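Local coordinates for protein bifunctional enzyme cysn/cysc (Mycobacterium tuberculosis, PDB 4BZP) that phosphorylates adenosine 5'-phosphosulfate at its 3'-hydroxyl with ATP, as the APS kinase domain of a sulfate-activating enzyme, at residues T7-G12 / I104-V109; E108-T113 / Y145-N150. All coordinates share one frame; numbering follows the deposited sequence. Where two conformers were deposited one is given.

Contact 1. Residues T7-G12 / I104-V109; sequences TVWFTG and IDFFEV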
loop_
_atom_site.group_PDB
_atom_site.type_symbol
_atom_site.label_atom_id
_atom_site.label_comp_id
_atom_site.label_asym_id
_atom_site.label_seq_id
_atom_site.Cartn_x
_atom_site.Cartn_y
_atom_site.Cartn_z
ATOM N N THR A 7 12.577 6.466 -0.566
ATOM C CA THR A 7 12.684 5.062 -0.978
ATOM C C THR A 7 14.049 4.665 -1.479
ATOM O O THR A 7 14.632 5.353 -2.319
ATOM C CB THR A 7 11.644 4.714 -2.070
ATOM O OG1 THR A 7 10.328 4.895 -1.497
ATOM C CG2 THR A 7 11.777 3.282 -2.614
ATOM N N VAL A 8 14.567 3.551 -0.950
ATOM C CA VAL A 8 15.733 2.899 -1.477
ATOM C C VAL A 8 15.289 1.683 -2.272
ATOM O O VAL A 8 14.698 0.764 -1.705
ATOM C CB VAL A 8 16.678 2.466 -0.341
ATOM C CG1 VAL A 8 17.906 1.782 -0.922
ATOM C CG2 VAL A 8 17.062 3.654 0.507
ATOM N N TRP A 9 15.555 1.673 -3.565
ATOM C CA TRP A 9 15.114 0.643 -4.509
ATOM C C TRP A 9 16.326 -0.158 -4.879
ATOM O O TRP A 9 17.222 0.317 -5.646
ATOM C CB TRP A 9 14.493 1.300 -5.731
ATOM C CG TRP A 9 13.735 0.416 -6.649
ATOM C CD1 TRP A 9 14.220 -0.274 -7.682
ATOM C CD2 TRP A 9 12.309 0.149 -6.600
ATOM N NE1 TRP A 9 13.203 -0.990 -8.278
ATOM C CE2 TRP A 9 12.019 -0.714 -7.650
ATOM C CE3 TRP A 9 11.264 0.569 -5.781
ATOM C CZ2 TRP A 9 10.701 -1.171 -7.898
ATOM C CZ3 TRP A 9 9.987 0.084 -6.051
ATOM C CH2 TRP A 9 9.762 -0.756 -7.062
ATOM N N PHE A 10 16.431 -1.371 -4.363
ATOM C CA PHE A 10 17.512 -2.214 -4.739
ATOM C C PHE A 10 17.309 -2.804 -6.119
ATOM O O PHE A 10 16.214 -2.836 -6.764
ATOM C CB PHE A 10 17.706 -3.337 -3.745
ATOM C CG PHE A 10 18.181 -2.884 -2.415
ATOM C CD1 PHE A 10 17.279 -2.459 -1.463
ATOM C CD2 PHE A 10 19.532 -2.850 -2.120
ATOM C CE1 PHE A 10 17.716 -1.995 -0.250
ATOM C CE2 PHE A 10 19.973 -2.383 -0.908
ATOM C CZ PHE A 10 19.056 -2.009 0.057
ATOM N N THR A 11 18.401 -3.317 -6.599
ATOM C CA THR A 11 18.348 -4.127 -7.838
ATOM C C THR A 11 19.605 -4.978 -7.865
ATOM O O THR A 11 20.654 -4.568 -7.391
ATOM C CB THR A 11 18.183 -3.241 -9.090
ATOM O OG1 THR A 11 18.140 -4.094 -10.249
ATOM C CG2 THR A 11 19.303 -2.219 -9.231
ATOM N N GLY A 12 19.486 -6.176 -8.389
ATOM C CA GLY A 12 20.580 -7.120 -8.513
ATOM C C GLY A 12 20.078 -8.537 -8.583
ATOM O O GLY A 12 18.931 -8.836 -8.221
ATOM N N ILE A 104 8.802 12.314 -3.983
ATOM C CA ILE A 104 9.494 11.494 -2.995
ATOM C C ILE A 104 10.899 11.137 -3.478
ATOM O O ILE A 104 11.028 10.632 -4.603
ATOM C CB ILE A 104 8.735 10.163 -2.712
ATOM C CG1 ILE A 104 7.346 10.483 -2.151
ATOM C CG2 ILE A 104 9.476 9.264 -1.732
ATOM C CD1 ILE A 104 7.310 11.229 -0.841
ATOM N N ASP A 105 11.914 11.342 -2.650
ATOM C CA ASP A 105 13.290 10.954 -2.969
ATOM C C ASP A 105 13.384 9.446 -3.220
ATOM O O ASP A 105 12.782 8.636 -2.516
ATOM C CB ASP A 105 14.219 11.278 -1.810
ATOM C CG ASP A 105 14.549 12.751 -1.679
ATOM O OD1 ASP A 105 14.149 13.597 -2.494
ATOM O OD2 ASP A 105 15.275 13.017 -0.706
ATOM N N PHE A 106 14.167 9.076 -4.228
ATOM C CA PHE A 106 14.314 7.715 -4.685
ATOM C C PHE A 106 15.768 7.460 -4.976
ATOM O O PHE A 106 16.425 8.266 -5.668
ATOM C CB PHE A 106 13.476 7.534 -5.965
ATOM C CG PHE A 106 13.546 6.168 -6.632
ATOM C CD1 PHE A 106 14.550 5.858 -7.547
ATOM C CD2 PHE A 106 12.578 5.224 -6.370
ATOM C CE1 PHE A 106 14.603 4.620 -8.131
ATOM C CE2 PHE A 106 12.597 3.994 -7.020
ATOM C CZ PHE A 106 13.595 3.698 -7.908
ATOM N N PHE A 107 16.274 6.339 -4.484
ATOM C CA PHE A 107 17.658 5.939 -4.708
ATOM C C PHE A 107 17.689 4.551 -5.299
ATOM O O PHE A 107 17.137 3.625 -4.732
ATOM C CB PHE A 107 18.433 5.978 -3.407
ATOM C CG PHE A 107 18.382 7.282 -2.700
ATOM C CD1 PHE A 107 19.293 8.253 -2.984
ATOM C CD2 PHE A 107 17.393 7.523 -1.750
ATOM C CE1 PHE A 107 19.249 9.476 -2.313
ATOM C CE2 PHE A 107 17.332 8.743 -1.096
ATOM C CZ PHE A 107 18.263 9.705 -1.385
ATOM N N GLU A 108 18.379 4.398 -6.419
ATOM C CA GLU A 108 18.612 3.118 -7.098
ATOM C C GLU A 108 19.928 2.575 -6.549
ATOM O O GLU A 108 21.000 3.173 -6.800
ATOM C CB GLU A 108 18.645 3.230 -8.656
ATOM C CG GLU A 108 18.843 1.853 -9.345
ATOM C CD GLU A 108 19.224 1.869 -10.815
ATOM O OE1 GLU A 108 20.194 2.535 -11.101
ATOM O OE2 GLU A 108 18.590 1.221 -11.680
ATOM N N VAL A 109 19.880 1.472 -5.848
ATOM C CA VAL A 109 21.048 0.858 -5.228
ATOM C C VAL A 109 21.295 -0.473 -5.883
ATOM O O VAL A 109 20.453 -1.389 -5.858
ATOM C CB VAL A 109 20.878 0.711 -3.737
ATOM C CG1 VAL A 109 22.078 -0.027 -3.164
ATOM C CG2 VAL A 109 20.700 2.079 -3.083
#
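Two neighbouring parallel strands at the centre of a P-loop kinase sheet meet here, T7-T11 running beside F106-V109 in the register T7-F106 to F10-V109. T7 N donates to D105 O and F107 N to T7 O; W9 N then reaches F107 O at 2.8 Å, V109 N reaches W9 O, and T11 N closes the series on V109 O with a more bent N-H...O angle of 131°. CA-H groups of F106, E108 and F10 add weaker contacts to carbonyl oxygens across the strands.

On the face carrying W9 and F106, the F106 ring brings its tip against the base of the indole at a slant: F106 CZ lies 3.4 Å from W9 CB and 3.5 Å from W9 CG. The five-membered ring of W9 and the F106 ring are inclined at 33°. CG anti to the backbone N (chi1 178°) starts the F106 side chain on this face, and the ring end leans toward W9; a large flat apolar ring suits this buried face. The other face belongs to branched and aromatic side chains suited to strands: V8 CG1 meets V109 CG2 at 3.5 Å, while V109 CG1 lies 3.9 Å from F10 CE2, valine and phenylalanine side by side. Near the strand end T11 CG2 packs loosely on E108 CG, and the E108 carboxylate forms a salt bridge with R92.

Helix 89-101 packs against the W9 face, with A95 on W9 and R96 on F106; T7 OG1 bonds H99 there. Strand 79-82 flanks 6-11 on its other side, pairing V8 with V80 and V82, and F10 with V82.

Contact 2. Residues E108-T113 / Y145-N150; sequences EVFCDT and YQRPKN. With EDO (1,2-ethanediol), chain F.
E108 meets P148 where strand 106-111, an inner strand of the P-loop kinase sheet, receives the loop that leads into strand 153-155. The E108 carboxylate rests against the proline, OE1 3.5 Å from P148 CB, while OE2 is held by R92; a water bridges OE1 to the backbone N of N150, donating to OE1 and accepting from the amide. Two residues on, F110 fills the middle of the contact. Its CG, anti to the backbone N (chi1 179°), starts the side chain toward the loop, and P148 CD sits over the centre of the ring, 3.6 Å from the centroid and almost on the ring normal, a CH-pi contact for which a rigid proline is well suited. D112 CB lies on the opposite face, toward the rim. The Y145 ring is nearly parallel to that of F110 but slid aside, bringing Y145 CE2 to 3.7 Å from F110 CE1; its hydroxyl probably bonds T11.

D112, at the centre of an inverse gamma turn, forms a salt bridge with R147, which grips it end-on, NH1 to OD1 at 2.9 Å and NH2 to OD2 at 3.0 Å, both nitrogens coming from above the carboxylate plane. OD2 also forms a salt bridge with R154, and the shared carboxylate probably offsets the closeness of the two arginines. The F110 edge, at CE2 and CZ, points at one face of the R147 guanidinium, the planes 69° apart, so the long, flat arginine combines packing with charge. Finally, O1 of an ethanediol, probably from the crystallisation liquor, lies within hydrogen-bonding distance of both T113 O and D112 OD1, and its O2 accepts a 2.7 Å hydrogen bond from R147 NH1.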
loop_
_atom_site.group_PDB
_atom_site.type_symbol
_atom_site.label_atom_id
_atom_site.label_comp_id
_atom_site.label_asym_id
_atom_site.label_seq_id
_atom_site.Cartn_x
_atom_site.Cartn_y
_atom_site.Cartn_z
ATOM N N GLU A 108 18.379 4.398 -6.419
ATOM C CA GLU A 108 18.612 3.118 -7.098
ATOM C C GLU A 108 19.928 2.575 -6.549
ATOM O O GLU A 108 21.000 3.173 -6.800
ATOM C CB GLU A 108 18.645 3.230 -8.656
ATOM C CG GLU A 108 18.843 1.853 -9.345
ATOM C CD GLU A 108 19.224 1.869 -10.815
ATOM O OE1 GLU A 108 20.194 2.535 -11.101
ATOM O OE2 GLU A 108 18.590 1.221 -11.680
ATOM N N VAL A 109 19.880 1.472 -5.848
ATOM C CA VAL A 109 21.048 0.858 -5.228
ATOM C C VAL A 109 21.295 -0.473 -5.883
ATOM O O VAL A 109 20.453 -1.389 -5.858
ATOM C CB VAL A 109 20.878 0.711 -3.737
ATOM C CG1 VAL A 109 22.078 -0.027 -3.164
ATOM C CG2 VAL A 109 20.700 2.079 -3.083
ATOM N N PHE A 110 22.431 -0.622 -6.576
ATOM C CA PHE A 110 22.794 -1.826 -7.297
ATOM C C PHE A 110 23.688 -2.736 -6.475
ATOM O O PHE A 110 24.812 -2.337 -6.135
ATOM C CB PHE A 110 23.491 -1.400 -8.577
ATOM C CG PHE A 110 23.972 -2.519 -9.475
ATOM C CD1 PHE A 110 23.406 -3.768 -9.498
ATOM C CD2 PHE A 110 25.017 -2.252 -10.373
ATOM C CE1 PHE A 110 23.904 -4.740 -10.330
ATOM C CE2 PHE A 110 25.478 -3.228 -11.263
ATOM C CZ PHE A 110 24.912 -4.472 -11.223
ATOM N N CYS A 111 23.185 -3.924 -6.121
ATOM C CA CYS A 111 23.972 -4.940 -5.453
ATOM C C CYS A 111 24.701 -5.682 -6.529
ATOM O O CYS A 111 24.199 -6.678 -7.097
ATOM C CB CYS A 111 23.050 -5.862 -4.641
ATOM S SG CYS A 111 22.273 -4.980 -3.248
ATOM N N ASP A 112 25.887 -5.206 -6.842
ATOM C CA ASP A 112 26.724 -5.709 -7.955
ATOM C C ASP A 112 27.620 -6.838 -7.516
ATOM O O ASP A 112 28.828 -6.675 -7.288
ATOM C CB ASP A 112 27.539 -4.607 -8.586
ATOM C CG ASP A 112 28.242 -5.041 -9.894
ATOM O OD1 ASP A 112 27.976 -6.152 -10.386
ATOM O OD2 ASP A 112 28.993 -4.167 -10.411
ATOM N N THR A 113 27.005 -8.003 -7.356
ATOM C CA THR A 113 27.694 -9.261 -7.057
ATOM C C THR A 113 27.576 -10.154 -8.276
ATOM O O THR A 113 26.463 -10.330 -8.795
ATOM C CB THR A 113 27.027 -9.904 -5.803
ATOM O OG1 THR A 113 27.156 -9.023 -4.658
ATOM C CG2 THR A 113 27.654 -11.246 -5.466
ATOM N N TYR A 145 19.397 -10.016 -16.969
ATOM C CA TYR A 145 19.537 -8.959 -15.961
ATOM C C TYR A 145 20.162 -7.771 -16.710
ATOM O O TYR A 145 21.232 -7.945 -17.333
ATOM C CB TYR A 145 20.374 -9.383 -14.746
ATOM C CG TYR A 145 20.472 -8.288 -13.718
ATOM C CD1 TYR A 145 19.362 -7.947 -12.966
ATOM C CD2 TYR A 145 21.594 -7.491 -13.634
ATOM C CE1 TYR A 145 19.412 -6.897 -12.063
ATOM C CE2 TYR A 145 21.634 -6.412 -12.750
ATOM C CZ TYR A 145 20.536 -6.108 -11.981
ATOM O OH TYR A 145 20.510 -4.987 -11.165
ATOM N N GLN A 146 19.524 -6.614 -16.719
ATOM C CA GLN A 146 20.057 -5.406 -17.390
ATOM C C GLN A 146 20.746 -4.581 -16.309
ATOM O O GLN A 146 20.060 -3.999 -15.441
ATOM C CB GLN A 146 18.924 -4.646 -18.047
ATOM C CG GLN A 146 18.249 -5.473 -19.147
ATOM C CD GLN A 146 17.146 -4.763 -19.852
ATOM O OE1 GLN A 146 16.566 -3.772 -19.375
ATOM N NE2 GLN A 146 16.820 -5.273 -21.046
ATOM N N ARG A 147 22.046 -4.475 -16.355
ATOM C CA ARG A 147 22.799 -3.853 -15.264
ATOM C C ARG A 147 22.509 -2.359 -15.259
ATOM O O ARG A 147 22.485 -1.744 -16.278
ATOM C CB ARG A 147 24.292 -4.034 -15.472
ATOM C CG ARG A 147 24.739 -5.433 -15.233
ATOM C CD ARG A 147 26.195 -5.635 -15.727
ATOM N NE ARG A 147 27.145 -4.758 -15.052
ATOM C CZ ARG A 147 27.683 -4.966 -13.851
ATOM N NH1 ARG A 147 27.411 -6.043 -13.181
ATOM N NH2 ARG A 147 28.518 -4.066 -13.351
ATOM N N PRO A 148 22.297 -1.766 -14.075
ATOM C CA PRO A 148 22.137 -0.338 -13.961
ATOM C C PRO A 148 23.360 0.448 -14.482
ATOM O O PRO A 148 24.474 0.099 -14.156
ATOM C CB PRO A 148 22.033 -0.158 -12.457
ATOM C CG PRO A 148 21.447 -1.392 -11.942
ATOM C CD PRO A 148 21.982 -2.472 -12.827
ATOM N N LYS A 149 23.080 1.417 -15.334
ATOM C CA LYS A 149 24.141 2.277 -15.904
ATOM C C LYS A 149 24.475 3.477 -15.051
ATOM O O LYS A 149 25.614 3.950 -15.080
ATOM C CB LYS A 149 23.793 2.713 -17.320
ATOM C CG LYS A 149 23.601 1.516 -18.257
ATOM C CD LYS A 149 24.701 0.455 -18.309
ATOM C CE LYS A 149 24.341 -0.697 -19.293
ATOM N NZ LYS A 149 25.533 -1.534 -19.585
ATOM N N ASN A 150 23.502 3.930 -14.262
ATOM C CA ASN A 150 23.667 5.157 -13.470
ATOM C C ASN A 150 23.082 5.010 -12.052
ATOM O O ASN A 150 22.243 5.789 -11.686
ATOM C CB ASN A 150 22.997 6.343 -14.191
ATOM C CG ASN A 150 23.659 6.652 -15.517
ATOM O OD1 ASN A 150 24.770 7.141 -15.527
ATOM N ND2 ASN A 150 22.995 6.324 -16.644
HETATM C C1 EDO F . 25.746 -9.011 -11.619
HETATM O O1 EDO F . 25.943 -8.266 -10.440
HETATM C C2 EDO F . 24.714 -8.209 -12.349
HETATM O O2 EDO F . 25.360 -7.791 -13.516
HETATM O O HOH W 1 20.901 3.230 -13.574
#

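In the fold
Contacts 1 and 2 share E108 and V109 on strand 106-111, their centres about 11 Å apart: one pairs the strand with 6-11, the other brings the loop 145-150 to its end. They join directly at T11, whose OG1 lies 2.7 Å from Y145 OH, a probable hydrogen bond, and whose CG2 packs 3.6 Å from P148 CG. T11 O, 2.9 Å from C111 N, probably extends the strand pairing. Beyond T11 the chain enters the P-loop, where L13 to S20 line the ADP pocket and G12 O bonds K18. The side chains of F10 and Y145 lie about 7 Å and 9 Å from ADP, so both contacts lie near the nucleotide site without these side chains touching ADP.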